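Local structure of quinoline 2-oxidoreductase small subunit (Pseudomonas putida, 1T3Q) at residues G54-L59 with R66-L71; E81-L86 with C110-L115; L9-A14 with P20-V25; R119-E124 with R134-G139. The protein carries the two [2Fe-2S] clusters of a molybdenum hydroxylase that oxidises quinoline, and probably relays electrons from the molybdenum cofactor toward FAD. All coordinates share one frame; numbering follows the deposited sequence.

Contact 1: residues G54-L59 with R66-L71; sequences GSCTIL and RSCLTL. With FES (Fe2/s2 (inorganic) cluster), chain H.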
loop_
_atom_site.group_PDB
_atom_site.type_symbol
_atom_site.label_atom_id
_atom_site.label_comp_id
_atom_site.label_asym_id
_atom_site.label_seq_id
_atom_site.Cartn_x
_atom_site.Cartn_y
_atom_site.Cartn_z
ATOM N N GLY A 54 -10.493 -18.503 -21.597
ATOM C CA GLY A 54 -11.516 -18.816 -20.610
ATOM C C GLY A 54 -11.292 -18.242 -19.225
ATOM O O GLY A 54 -12.102 -18.466 -18.327
ATOM N N SER A 55 -10.214 -17.485 -19.035
ATOM C CA SER A 55 -9.921 -16.912 -17.723
ATOM C C SER A 55 -10.957 -15.908 -17.220
ATOM O O SER A 55 -11.048 -15.668 -16.017
ATOM C CB SER A 55 -8.548 -16.227 -17.728
ATOM O OG SER A 55 -8.607 -15.004 -18.439
ATOM N N CYS A 56 -11.719 -15.317 -18.139
ATOM C CA CYS A 56 -12.734 -14.316 -17.803
ATOM C C CYS A 56 -14.123 -14.932 -17.735
ATOM O O CYS A 56 -15.118 -14.212 -17.674
ATOM C CB CYS A 56 -12.783 -13.229 -18.878
ATOM S SG CYS A 56 -13.445 -13.877 -20.431
ATOM N N THR A 57 -14.191 -16.255 -17.763
ATOM C CA THR A 57 -15.479 -16.936 -17.732
ATOM C C THR A 57 -16.257 -16.667 -16.451
ATOM O O THR A 57 -15.736 -16.841 -15.347
ATOM C CB THR A 57 -15.295 -18.460 -17.907
ATOM O OG1 THR A 57 -14.598 -18.716 -19.136
ATOM C CG2 THR A 57 -16.659 -19.168 -17.956
ATOM N N ILE A 58 -17.504 -16.227 -16.605
ATOM C CA ILE A 58 -18.379 -15.957 -15.468
ATOM C C ILE A 58 -19.745 -16.551 -15.791
ATOM O O ILE A 58 -19.959 -17.049 -16.889
ATOM C CB ILE A 58 -18.550 -14.443 -15.217
ATOM C CG1 ILE A 58 -19.143 -13.770 -16.458
ATOM C CG2 ILE A 58 -17.209 -13.820 -14.834
ATOM C CD1 ILE A 58 -19.421 -12.291 -16.282
ATOM N N LEU A 59 -20.664 -16.519 -14.838
ATOM C CA LEU A 59 -21.996 -17.051 -15.104
ATOM C C LEU A 59 -22.967 -15.890 -15.256
ATOM O O LEU A 59 -23.028 -14.998 -14.403
ATOM C CB LEU A 59 -22.465 -17.964 -13.966
ATOM C CG LEU A 59 -21.623 -19.206 -13.652
ATOM C CD1 LEU A 59 -22.258 -19.974 -12.492
ATOM C CD2 LEU A 59 -21.531 -20.094 -14.873
ATOM N N ARG A 66 -18.032 -15.769 -21.867
ATOM C CA ARG A 66 -16.766 -15.039 -21.849
ATOM C C ARG A 66 -17.105 -13.574 -21.603
ATOM O O ARG A 66 -17.760 -12.942 -22.435
ATOM C CB ARG A 66 -16.048 -15.166 -23.199
ATOM C CG ARG A 66 -15.737 -16.582 -23.642
ATOM C CD ARG A 66 -14.844 -17.330 -22.656
ATOM N NE ARG A 66 -14.110 -18.386 -23.344
ATOM C CZ ARG A 66 -13.931 -19.624 -22.891
ATOM N NH1 ARG A 66 -13.245 -20.492 -23.622
ATOM N NH2 ARG A 66 -14.441 -20.001 -21.724
ATOM N N SER A 67 -16.673 -13.025 -20.469
ATOM C CA SER A 67 -16.974 -11.629 -20.180
ATOM C C SER A 67 -16.160 -10.670 -21.040
ATOM O O SER A 67 -16.521 -9.505 -21.174
ATOM C CB SER A 67 -16.758 -11.316 -18.692
ATOM O OG SER A 67 -15.466 -11.699 -18.262
ATOM N N CYS A 68 -15.064 -11.148 -21.626
ATOM C CA CYS A 68 -14.260 -10.276 -22.482
ATOM C C CYS A 68 -14.940 -10.130 -23.844
ATOM O O CYS A 68 -14.616 -9.222 -24.616
ATOM C CB CYS A 68 -12.850 -10.843 -22.670
ATOM S SG CYS A 68 -12.745 -12.295 -23.707
ATOM N N LEU A 69 -15.875 -11.036 -24.138
ATOM C CA LEU A 69 -16.605 -10.991 -25.398
ATOM C C LEU A 69 -18.076 -10.626 -25.183
ATOM O O LEU A 69 -18.945 -10.970 -25.988
ATOM C CB LEU A 69 -16.496 -12.328 -26.138
ATOM C CG LEU A 69 -15.087 -12.744 -26.576
ATOM C CD1 LEU A 69 -15.208 -13.898 -27.547
ATOM C CD2 LEU A 69 -14.353 -11.575 -27.249
ATOM N N THR A 70 -18.338 -9.938 -24.080
ATOM C CA THR A 70 -19.676 -9.464 -23.744
ATOM C C THR A 70 -19.508 -7.980 -23.456
ATOM O O THR A 70 -18.664 -7.608 -22.651
ATOM C CB THR A 70 -20.234 -10.137 -22.463
ATOM O OG1 THR A 70 -20.305 -11.558 -22.645
ATOM C CG2 THR A 70 -21.633 -9.597 -22.152
ATOM N N LEU A 71 -20.278 -7.116 -24.116
ATOM C CA LEU A 71 -20.144 -5.691 -23.830
ATOM C C LEU A 71 -20.682 -5.476 -22.422
ATOM O O LEU A 71 -21.639 -6.140 -22.005
ATOM C CB LEU A 71 -20.955 -4.839 -24.820
ATOM C CG LEU A 71 -20.638 -4.903 -26.319
ATOM C CD1 LEU A 71 -21.552 -3.937 -27.063
ATOM C CD2 LEU A 71 -19.180 -4.530 -26.570
HETATM FE FE1 FES H . -9.407 -15.068 -22.545
HETATM FE FE2 FES H . -11.813 -13.869 -22.114
HETATM S S1 FES H . -11.549 -15.804 -22.992
HETATM S S2 FES H . -9.729 -13.113 -21.524
#
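Cys56 O is gripped twice by Ser67: firmly by its hydroxyl OG, which donates over 2.6 Å in the carbonyl plane, on a lone pair, and weakly by its backbone N. This is the cluster-binding core of a plant-type ferredoxin domain, where two neighbouring chain segments supply one iron with its thiolates: Cys56 SG lies 2.3 Å and Cys68 SG 2.4 Å from FE2 of the cluster, while Cys48 and Cys53 belong to the rest of the cluster site. Cys56 SG has a second duty, accepting from Cys68 N at 3.4 Å along a fairly straight path (154°); such an N-H to sulfur bond is likely to draw charge off the ligand and steady its negative state. A small serine suits this place, for Ser67 OG, held between the backbone N and the carbonyl carbon (chi1 53°), reaches the carbonyl while Ile58 CD1 packs on Ser67 CB. Arg66 bends at chi2 and sends its guanidinium past inorganic sulfur S1, with Gly54 CA over the centre of one face. NH2 makes a weak bond to Thr57 OG1, NH1 reaches Gly139 O and NE reaches Gly51 O. Replacing Arg66 by an alanine would probably leave the Gly139 and Gly51 carbonyls without their donor and uncover Gly54 beside the cluster. Gly54 has to be a glycine, since a CB there would jam against the preceding carbonyl and crowd Arg66 NH2. Gly54 O in turn takes two donors from the same face of its plane, Thr57 N and Thr57 OG1, with Thr57 OG1 2.6 Å from Gly54 O.

Contact 2: residues E81-L86 with C110-L115; sequences ETVEGL and CTAGML. With FES (Fe2/s2 (inorganic) cluster), chain G.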
loop_
_atom_site.group_PDB
_atom_site.type_symbol
_atom_site.label_atom_id
_atom_site.label_comp_id
_atom_site.label_asym_id
_atom_site.label_seq_id
_atom_site.Cartn_x
_atom_site.Cartn_y
_atom_site.Cartn_z
ATOM N N GLU A 81 -22.709 -13.739 -11.828
ATOM C CA GLU A 81 -22.043 -14.399 -10.716
ATOM C C GLU A 81 -20.545 -14.457 -10.986
ATOM O O GLU A 81 -20.113 -15.088 -11.949
ATOM C CB GLU A 81 -22.563 -15.827 -10.546
ATOM C CG GLU A 81 -23.954 -15.938 -9.967
ATOM C CD GLU A 81 -24.440 -17.371 -9.970
ATOM O OE1 GLU A 81 -24.940 -17.828 -11.021
ATOM O OE2 GLU A 81 -24.303 -18.046 -8.929
ATOM N N THR A 82 -19.757 -13.792 -10.146
ATOM C CA THR A 82 -18.305 -13.818 -10.300
ATOM C C THR A 82 -17.742 -14.701 -9.187
ATOM O O THR A 82 -18.468 -15.095 -8.264
ATOM C CB THR A 82 -17.684 -12.409 -10.200
ATOM O OG1 THR A 82 -17.882 -11.883 -8.884
ATOM C CG2 THR A 82 -18.324 -11.472 -11.223
ATOM N N VAL A 83 -16.454 -15.015 -9.269
ATOM C CA VAL A 83 -15.830 -15.871 -8.271
ATOM C C VAL A 83 -15.983 -15.338 -6.844
ATOM O O VAL A 83 -16.060 -16.121 -5.894
ATOM C CB VAL A 83 -14.327 -16.079 -8.587
ATOM C CG1 VAL A 83 -13.582 -14.765 -8.472
ATOM C CG2 VAL A 83 -13.737 -17.120 -7.647
ATOM N N GLU A 84 -16.043 -14.019 -6.690
ATOM C CA GLU A 84 -16.180 -13.422 -5.362
ATOM C C GLU A 84 -17.453 -13.868 -4.642
ATOM O O GLU A 84 -17.521 -13.837 -3.410
ATOM C CB GLU A 84 -16.183 -11.891 -5.439
ATOM C CG GLU A 84 -14.835 -11.266 -5.751
ATOM C CD GLU A 84 -14.611 -11.032 -7.234
ATOM O OE1 GLU A 84 -15.259 -11.706 -8.063
ATOM O OE2 GLU A 84 -13.763 -10.177 -7.563
ATOM N N GLY A 85 -18.458 -14.271 -5.412
ATOM C CA GLY A 85 -19.716 -14.677 -4.813
ATOM C C GLY A 85 -19.799 -16.122 -4.367
ATOM O O GLY A 85 -20.773 -16.511 -3.723
ATOM N N LEU A 86 -18.785 -16.917 -4.690
ATOM C CA LEU A 86 -18.787 -18.335 -4.340
ATOM C C LEU A 86 -18.781 -18.675 -2.855
ATOM O O LEU A 86 -19.659 -19.394 -2.378
ATOM C CB LEU A 86 -17.609 -19.054 -5.000
ATOM C CG LEU A 86 -17.897 -19.927 -6.220
ATOM C CD1 LEU A 86 -16.643 -20.715 -6.554
ATOM C CD2 LEU A 86 -19.051 -20.886 -5.937
ATOM N N CYS A 110 -6.034 -18.874 -13.730
ATOM C CA CYS A 110 -7.119 -19.515 -14.477
ATOM C C CYS A 110 -8.242 -19.995 -13.569
ATOM O O CYS A 110 -9.302 -20.394 -14.044
ATOM C CB CYS A 110 -6.587 -20.738 -15.204
ATOM S SG CYS A 110 -6.176 -22.098 -14.045
ATOM N N THR A 111 -8.001 -19.947 -12.266
ATOM C CA THR A 111 -8.949 -20.474 -11.295
ATOM C C THR A 111 -10.374 -19.929 -11.321
ATOM O O THR A 111 -11.322 -20.710 -11.292
ATOM C CB THR A 111 -8.340 -20.372 -9.888
ATOM O OG1 THR A 111 -7.020 -20.938 -9.924
ATOM C CG2 THR A 111 -9.162 -21.163 -8.880
ATOM N N ALA A 112 -10.541 -18.614 -11.380
ATOM C CA ALA A 112 -11.891 -18.049 -11.430
ATOM C C ALA A 112 -12.681 -18.650 -12.604
ATOM O O ALA A 112 -13.830 -19.084 -12.445
ATOM C CB ALA A 112 -11.822 -16.530 -11.549
ATOM N N GLY A 113 -12.061 -18.690 -13.780
ATOM C CA GLY A 113 -12.715 -19.252 -14.952
ATOM C C GLY A 113 -12.989 -20.742 -14.820
ATOM O O GLY A 113 -14.039 -21.227 -15.253
ATOM N N MET A 114 -12.043 -21.472 -14.230
ATOM C CA MET A 114 -12.196 -22.907 -14.021
ATOM C C MET A 114 -13.433 -23.178 -13.170
ATOM O O MET A 114 -14.247 -24.037 -13.500
ATOM C CB MET A 114 -10.972 -23.482 -13.299
ATOM C CG MET A 114 -9.719 -23.591 -14.149
ATOM S SD MET A 114 -9.916 -24.778 -15.471
ATOM C CE MET A 114 -8.428 -24.390 -16.469
ATOM N N LEU A 115 -13.563 -22.439 -12.073
ATOM C CA LEU A 115 -14.689 -22.601 -11.158
ATOM C C LEU A 115 -16.042 -22.339 -11.817
ATOM O O LEU A 115 -17.018 -23.059 -11.559
ATOM C CB LEU A 115 -14.510 -21.685 -9.940
ATOM C CG LEU A 115 -13.350 -22.050 -9.002
ATOM C CD1 LEU A 115 -13.099 -20.921 -8.016
ATOM C CD2 LEU A 115 -13.671 -23.344 -8.267
HETATM FE FE1 FES G . -1.650 -20.970 -13.313
HETATM FE FE2 FES G . -3.851 -22.370 -14.044
HETATM S S1 FES G . -3.038 -22.277 -12.016
HETATM S S2 FES G . -2.655 -20.950 -15.264
#
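Leu86 meets Leu115 from an unusual rotation: its chi1 of -104° lies away from any staggered position, and Leu86 CD1 comes within 3.8 Å of Leu115 CD1. The two leucines run at a slant to each other, and Leu86 CD1 also lies beside Leu115 CB. Val83 packs next to them, branching at CB so that each methyl has its own neighbour. Val83 CG2, anti to the backbone N, comes 3.9 Å from Leu115 CD1, while CG1 rests on Ala112 CB, and Val83 CB lies 3.9 Å from Ala112 CB. No hydrogen bond joins the segments; the contact is wholly aliphatic. It packs the chain just beyond strand 79-81, the last strand of the ferredoxin-like domain, against helix 111-124 of the helical [2Fe-2S] domain. Cys110, at the start of this segment, binds FE2 of the second cluster through SG at 2.3 Å, and Cys142 is the other protein ligand of this iron. The small Ala112 suits the close approach, its CA being 5.5 Å from Val83 CA. Leu27 of the large subunit packs against Val83 and Thr111, and helix 94-101 backs Leu115 through Leu95 and Phe99. The turn bearing Val83 is itself braced by Thr82 OG1, which donates to Glu84 OE1 at 2.8 Å from above the carboxylate plane, while Glu84 OE2 accepts from Gly43 N.

Contact 3: residues L9-A14 with P20-V25; sequences LMRISA and PRVFYV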
loop_
_atom_site.group_PDB
_atom_site.type_symbol
_atom_site.label_atom_id
_atom_site.label_comp_id
_atom_site.label_asym_id
_atom_site.label_seq_id
_atom_site.Cartn_x
_atom_site.Cartn_y
_atom_site.Cartn_z
ATOM N N LEU A 9 -21.425 7.793 -21.248
ATOM C CA LEU A 9 -21.638 6.701 -20.277
ATOM C C LEU A 9 -23.096 6.275 -20.180
ATOM O O LEU A 9 -24.000 7.110 -20.111
ATOM C CB LEU A 9 -21.184 7.118 -18.867
ATOM C CG LEU A 9 -19.852 6.617 -18.279
ATOM C CD1 LEU A 9 -18.780 6.624 -19.347
ATOM C CD2 LEU A 9 -19.438 7.495 -17.096
ATOM N N MET A 10 -23.313 4.969 -20.138
ATOM C CA MET A 10 -24.653 4.409 -20.043
ATOM C C MET A 10 -24.903 3.765 -18.681
ATOM O O MET A 10 -24.040 3.068 -18.140
ATOM C CB MET A 10 -24.861 3.382 -21.159
ATOM C CG MET A 10 -24.897 3.992 -22.555
ATOM S SD MET A 10 -25.189 2.766 -23.838
ATOM C CE MET A 10 -26.895 2.312 -23.490
ATOM N N ARG A 11 -26.091 4.005 -18.138
ATOM C CA ARG A 11 -26.485 3.472 -16.841
ATOM C C ARG A 11 -26.924 2.025 -17.005
ATOM O O ARG A 11 -27.952 1.746 -17.621
ATOM C CB ARG A 11 -27.631 4.308 -16.267
ATOM C CG ARG A 11 -28.136 3.848 -14.908
ATOM C CD ARG A 11 -29.132 4.852 -14.341
ATOM N NE ARG A 11 -29.602 4.488 -13.008
ATOM C CZ ARG A 11 -30.393 3.450 -12.748
ATOM N NH1 ARG A 11 -30.808 2.665 -13.734
ATOM N NH2 ARG A 11 -30.775 3.202 -11.500
ATOM N N ILE A 12 -26.141 1.104 -16.455
ATOM C CA ILE A 12 -26.460 -0.309 -16.565
ATOM C C ILE A 12 -26.958 -0.886 -15.251
ATOM O O ILE A 12 -26.348 -0.697 -14.201
ATOM C CB ILE A 12 -25.237 -1.123 -17.043
ATOM C CG1 ILE A 12 -24.729 -0.555 -18.375
ATOM C CG2 ILE A 12 -25.616 -2.595 -17.200
ATOM C CD1 ILE A 12 -25.786 -0.487 -19.468
ATOM N N SER A 13 -28.077 -1.595 -15.329
ATOM C CA SER A 13 -28.686 -2.208 -14.163
ATOM C C SER A 13 -28.595 -3.727 -14.263
ATOM O O SER A 13 -29.163 -4.337 -15.172
ATOM C CB SER A 13 -30.149 -1.768 -14.061
ATOM O OG SER A 13 -30.785 -2.360 -12.946
ATOM N N ALA A 14 -27.872 -4.338 -13.331
ATOM C CA ALA A 14 -27.711 -5.790 -13.326
ATOM C C ALA A 14 -27.507 -6.307 -11.907
ATOM O O ALA A 14 -27.083 -5.568 -11.020
ATOM C CB ALA A 14 -26.518 -6.188 -14.198
ATOM N N PRO A 20 -28.496 -6.295 -6.420
ATOM C CA PRO A 20 -28.832 -5.399 -7.527
ATOM C C PRO A 20 -27.775 -4.300 -7.586
ATOM O O PRO A 20 -27.508 -3.632 -6.584
ATOM C CB PRO A 20 -30.202 -4.850 -7.126
ATOM C CG PRO A 20 -30.794 -5.972 -6.314
ATOM C CD PRO A 20 -29.615 -6.400 -5.467
ATOM N N ARG A 21 -27.165 -4.121 -8.750
ATOM C CA ARG A 21 -26.141 -3.098 -8.895
ATOM C C ARG A 21 -26.440 -2.160 -10.056
ATOM O O ARG A 21 -27.158 -2.510 -10.995
ATOM C CB ARG A 21 -24.764 -3.741 -9.110
ATOM C CG ARG A 21 -24.318 -4.690 -8.001
ATOM C CD ARG A 21 -24.223 -3.985 -6.659
ATOM N NE ARG A 21 -23.160 -2.984 -6.622
ATOM C CZ ARG A 21 -21.862 -3.260 -6.511
ATOM N NH1 ARG A 21 -20.978 -2.273 -6.488
ATOM N NH2 ARG A 21 -21.444 -4.517 -6.408
ATOM N N VAL A 22 -25.881 -0.961 -9.974
ATOM C CA VAL A 22 -26.041 0.040 -11.013
ATOM C C VAL A 22 -24.662 0.624 -11.275
ATOM O O VAL A 22 -24.038 1.176 -10.374
ATOM C CB VAL A 22 -26.987 1.176 -10.571
ATOM C CG1 VAL A 22 -27.041 2.247 -11.648
ATOM C CG2 VAL A 22 -28.382 0.624 -10.309
ATOM N N PHE A 23 -24.178 0.483 -12.504
ATOM C CA PHE A 23 -22.867 1.015 -12.858
ATOM C C PHE A 23 -22.900 1.729 -14.203
ATOM O O PHE A 23 -23.730 1.423 -15.064
ATOM C CB PHE A 23 -21.816 -0.108 -12.853
ATOM C CG PHE A 23 -22.186 -1.304 -13.687
ATOM C CD1 PHE A 23 -21.829 -1.375 -15.027
ATOM C CD2 PHE A 23 -22.903 -2.361 -13.128
ATOM C CE1 PHE A 23 -22.180 -2.477 -15.803
ATOM C CE2 PHE A 23 -23.261 -3.469 -13.895
ATOM C CZ PHE A 23 -22.900 -3.528 -15.236
ATOM N N TYR A 24 -22.005 2.696 -14.368
ATOM C CA TYR A 24 -21.926 3.471 -15.596
ATOM C C TYR A 24 -20.719 3.071 -16.417
ATOM O O TYR A 24 -19.603 3.015 -15.908
ATOM C CB TYR A 24 -21.872 4.964 -15.278
ATOM C CG TYR A 24 -23.175 5.489 -14.732
ATOM C CD1 TYR A 24 -23.599 5.157 -13.445
ATOM C CD2 TYR A 24 -24.013 6.273 -15.521
ATOM C CE1 TYR A 24 -24.828 5.593 -12.963
ATOM C CE2 TYR A 24 -25.240 6.711 -15.050
ATOM C CZ TYR A 24 -25.642 6.367 -13.771
ATOM O OH TYR A 24 -26.866 6.791 -13.313
ATOM N N VAL A 25 -20.952 2.800 -17.694
ATOM C CA VAL A 25 -19.890 2.378 -18.590
ATOM C C VAL A 25 -20.094 2.880 -20.008
ATOM O O VAL A 25 -21.201 3.264 -20.395
ATOM C CB VAL A 25 -19.807 0.831 -18.657
ATOM C CG1 VAL A 25 -19.380 0.271 -17.314
ATOM C CG2 VAL A 25 -21.162 0.256 -19.066
HETATM O O HOH W 1 -29.758 -3.295 -10.483
#
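Ile12 lies over one face of the Phe23 ring, its CB 4.0 Å from the centroid in a CH-pi contact and its CG2 3.5 Å from CZ. The ring is brought under its neighbour by chi1 of 53°, which places CG between the backbone N and the carbonyl carbon. Ala14 CB adds a more distant oblique contact, and Ile12 CG1 meets Val25 CG2 at 3.7 Å. These residues share the face of the hairpin that packs on helix 31-39, where Val38 touches both Phe23 and Val25. A serine in place of Phe23 would probably strip Ile12 of its aromatic floor and open a gap toward the helix. The opposite face carries Arg11, Ser13, Val22 and Tyr24. Arg11 CA stands over the Tyr24 ring, the extended side chain slants across it so that Arg11 CD nears Tyr24 OH at 3.2 Å, and Val22 CG1 covers one face of the guanidinium. Strands 10-16 and 19-25 form this antiparallel beta hairpin through paired backbone bonds at Met10 with Val25, Ile12 with Phe23 and Ala14 with Arg21, with Met10 N to Val25 O and Arg21 N to Ala14 O both at 2.7 Å. At the polar edge one water, 2.8 Å from Ser13 OG, donates to Arg21 O. A largely apolar face and a mixed, more polar one imply a hairpin buried on the side of helix 31-39 and more exposed on the side of Arg11, Ser13 and Tyr24.

Contact 4: residues R119-E124 with R134-G139; sequences RSILAE and REVMSG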
loop_
_atom_site.group_PDB
_atom_site.type_symbol
_atom_site.label_atom_id
_atom_site.label_comp_id
_atom_site.label_asym_id
_atom_site.label_seq_id
_atom_site.Cartn_x
_atom_site.Cartn_y
_atom_site.Cartn_z
ATOM N N ARG A 119 -18.805 -25.208 -12.074
ATOM C CA ARG A 119 -20.118 -25.063 -11.450
ATOM C C ARG A 119 -21.207 -25.426 -12.449
ATOM O O ARG A 119 -22.154 -26.140 -12.121
ATOM C CB ARG A 119 -20.341 -23.630 -10.959
ATOM C CG ARG A 119 -19.487 -23.208 -9.781
ATOM C CD ARG A 119 -19.996 -21.884 -9.233
ATOM N NE ARG A 119 -21.341 -22.032 -8.683
ATOM C CZ ARG A 119 -22.206 -21.035 -8.518
ATOM N NH1 ARG A 119 -23.402 -21.280 -8.006
ATOM N NH2 ARG A 119 -21.883 -19.799 -8.876
ATOM N N SER A 120 -21.064 -24.929 -13.673
ATOM C CA SER A 120 -22.035 -25.204 -14.724
ATOM C C SER A 120 -22.170 -26.701 -14.973
ATOM O O SER A 120 -23.276 -27.216 -15.120
ATOM C CB SER A 120 -21.619 -24.509 -16.020
ATOM O OG SER A 120 -22.544 -24.797 -17.054
ATOM N N ILE A 121 -21.034 -27.391 -15.028
ATOM C CA ILE A 121 -20.998 -28.834 -15.250
ATOM C C ILE A 121 -21.738 -29.571 -14.137
ATOM O O ILE A 121 -22.587 -30.431 -14.393
ATOM C CB ILE A 121 -19.540 -29.357 -15.263
ATOM C CG1 ILE A 121 -18.791 -28.798 -16.472
ATOM C CG2 ILE A 121 -19.529 -30.879 -15.267
ATOM C CD1 ILE A 121 -17.313 -29.151 -16.491
ATOM N N LEU A 122 -21.402 -29.222 -12.900
ATOM C CA LEU A 122 -21.985 -29.852 -11.724
ATOM C C LEU A 122 -23.466 -29.571 -11.563
ATOM O O LEU A 122 -24.182 -30.347 -10.928
ATOM C CB LEU A 122 -21.230 -29.410 -10.470
ATOM C CG LEU A 122 -19.767 -29.863 -10.455
ATOM C CD1 LEU A 122 -19.009 -29.143 -9.349
ATOM C CD2 LEU A 122 -19.709 -31.376 -10.270
ATOM N N ALA A 123 -23.922 -28.460 -12.131
ATOM C CA ALA A 123 -25.330 -28.101 -12.050
ATOM C C ALA A 123 -26.166 -29.104 -12.838
ATOM O O ALA A 123 -27.246 -29.501 -12.401
ATOM C CB ALA A 123 -25.546 -26.696 -12.597
ATOM N N GLU A 124 -25.664 -29.513 -14.001
ATOM C CA GLU A 124 -26.384 -30.469 -14.837
ATOM C C GLU A 124 -26.131 -31.918 -14.436
ATOM O O GLU A 124 -27.008 -32.768 -14.572
ATOM C CB GLU A 124 -25.997 -30.302 -16.309
ATOM N N ARG A 134 -13.200 -33.446 -18.654
ATOM C CA ARG A 134 -12.137 -33.006 -19.553
ATOM C C ARG A 134 -12.725 -32.378 -20.815
ATOM O O ARG A 134 -12.189 -31.401 -21.339
ATOM C CB ARG A 134 -11.214 -34.175 -19.918
ATOM C CG ARG A 134 -10.219 -34.542 -18.806
ATOM C CD ARG A 134 -9.353 -35.737 -19.194
ATOM N NE ARG A 134 -8.390 -36.110 -18.156
ATOM C CZ ARG A 134 -7.239 -35.481 -17.931
ATOM N NH1 ARG A 134 -6.894 -34.435 -18.669
ATOM N NH2 ARG A 134 -6.426 -35.904 -16.974
ATOM N N GLU A 135 -13.841 -32.930 -21.284
ATOM C CA GLU A 135 -14.511 -32.427 -22.478
ATOM C C GLU A 135 -15.074 -31.031 -22.280
ATOM O O GLU A 135 -14.835 -30.132 -23.088
ATOM C CB GLU A 135 -15.644 -33.376 -22.881
ATOM C CG GLU A 135 -15.158 -34.736 -23.332
ATOM C CD GLU A 135 -16.272 -35.759 -23.453
ATOM O OE1 GLU A 135 -15.974 -36.908 -23.852
ATOM O OE2 GLU A 135 -17.440 -35.424 -23.146
ATOM N N VAL A 136 -15.829 -30.840 -21.206
ATOM C CA VAL A 136 -16.422 -29.538 -20.945
ATOM C C VAL A 136 -15.396 -28.497 -20.501
ATOM O O VAL A 136 -15.542 -27.312 -20.798
ATOM C CB VAL A 136 -17.537 -29.644 -19.889
ATOM C CG1 VAL A 136 -18.235 -28.297 -19.727
ATOM C CG2 VAL A 136 -18.545 -30.707 -20.317
ATOM N N MET A 137 -14.348 -28.937 -19.807
ATOM C CA MET A 137 -13.320 -28.011 -19.331
ATOM C C MET A 137 -12.285 -27.687 -20.412
ATOM O O MET A 137 -11.387 -26.876 -20.184
ATOM C CB MET A 137 -12.597 -28.597 -18.109
ATOM C CG MET A 137 -13.476 -28.890 -16.883
ATOM S SD MET A 137 -14.307 -27.446 -16.181
ATOM C CE MET A 137 -12.885 -26.431 -15.662
ATOM N N SER A 138 -12.418 -28.294 -21.589
ATOM C CA SER A 138 -11.455 -28.078 -22.673
ATOM C C SER A 138 -11.377 -26.639 -23.174
ATOM O O SER A 138 -10.487 -26.299 -23.956
ATOM C CB SER A 138 -11.746 -29.019 -23.854
ATOM O OG SER A 138 -12.947 -28.684 -24.520
ATOM N N GLY A 139 -12.306 -25.801 -22.726
ATOM C CA GLY A 139 -12.313 -24.407 -23.129
ATOM C C GLY A 139 -11.677 -23.494 -22.094
ATOM O O GLY A 139 -11.729 -22.269 -22.221
#
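Ile121 approaches Val136 end on, its CB still standing back from the valine. The next atom, CG1, sits beside the backbone N and anti to the carbonyl carbon (chi1 -66°), a setting that throws the chain across the gap between helices; Ile121 CG1 lies 3.3 Å from Val136 CG1, closer than carbons usually come. At the tip, Ile121 CD1 meets two partners, Val136 CB at 3.4 Å and Met137 SD at 3.5 Å. Met137 CG is a little further from the same methyl, and the two side chains pass at a slant. The packing here is tight, and it is made by very few atoms. The contact joins helices 111-124 and 130-136, successive elements of the helical [2Fe-2S] domain of the molybdenum hydroxylases, and the chain leads on toward the cluster ligand Cys142. The backbones keep their distance, the CA atoms of Ile121 and Val136 being 7.3 Å apart, and a long branched isoleucine is suited to bridge such a span while a compact valine receives it. Methionine fits beside them because its chain, bent at chi2 and chi3, can fold along Met114 and Thr117 of the first helix and Ile154 of helix 148-154. Arg134, two residues before Val136, has its CB directed away from this packing, and its guanidinium makes a salt bridge with Asp721 of the large subunit, while Gln103 of the medium subunit packs on Val136. Further along, Ser138 OG donates to Glu135 O at 2.8 Å.

In the fold
From the N terminus the four contacts follow one another in series, none nesting within or crossing another. Contact 3 closes the first hairpin, at an edge of the sheet; contact 1, about 17 Å away between centres, closes the short hairpin of strands 57-60 and 63-66 in the same sheet. Contact 2 closes a longer loop through helix 94-101 and joins the ferredoxin-like part to helix 111-124, which contact 4 then ties to helix 130-136. Contacts 1 and 2 meet where Leu59 O probably bonds Glu81 N, and a Glu81-Arg119 salt bridge leads from contact 2 to contact 4. Contacts 3 and 4 lie on opposite sides of the chain's centre.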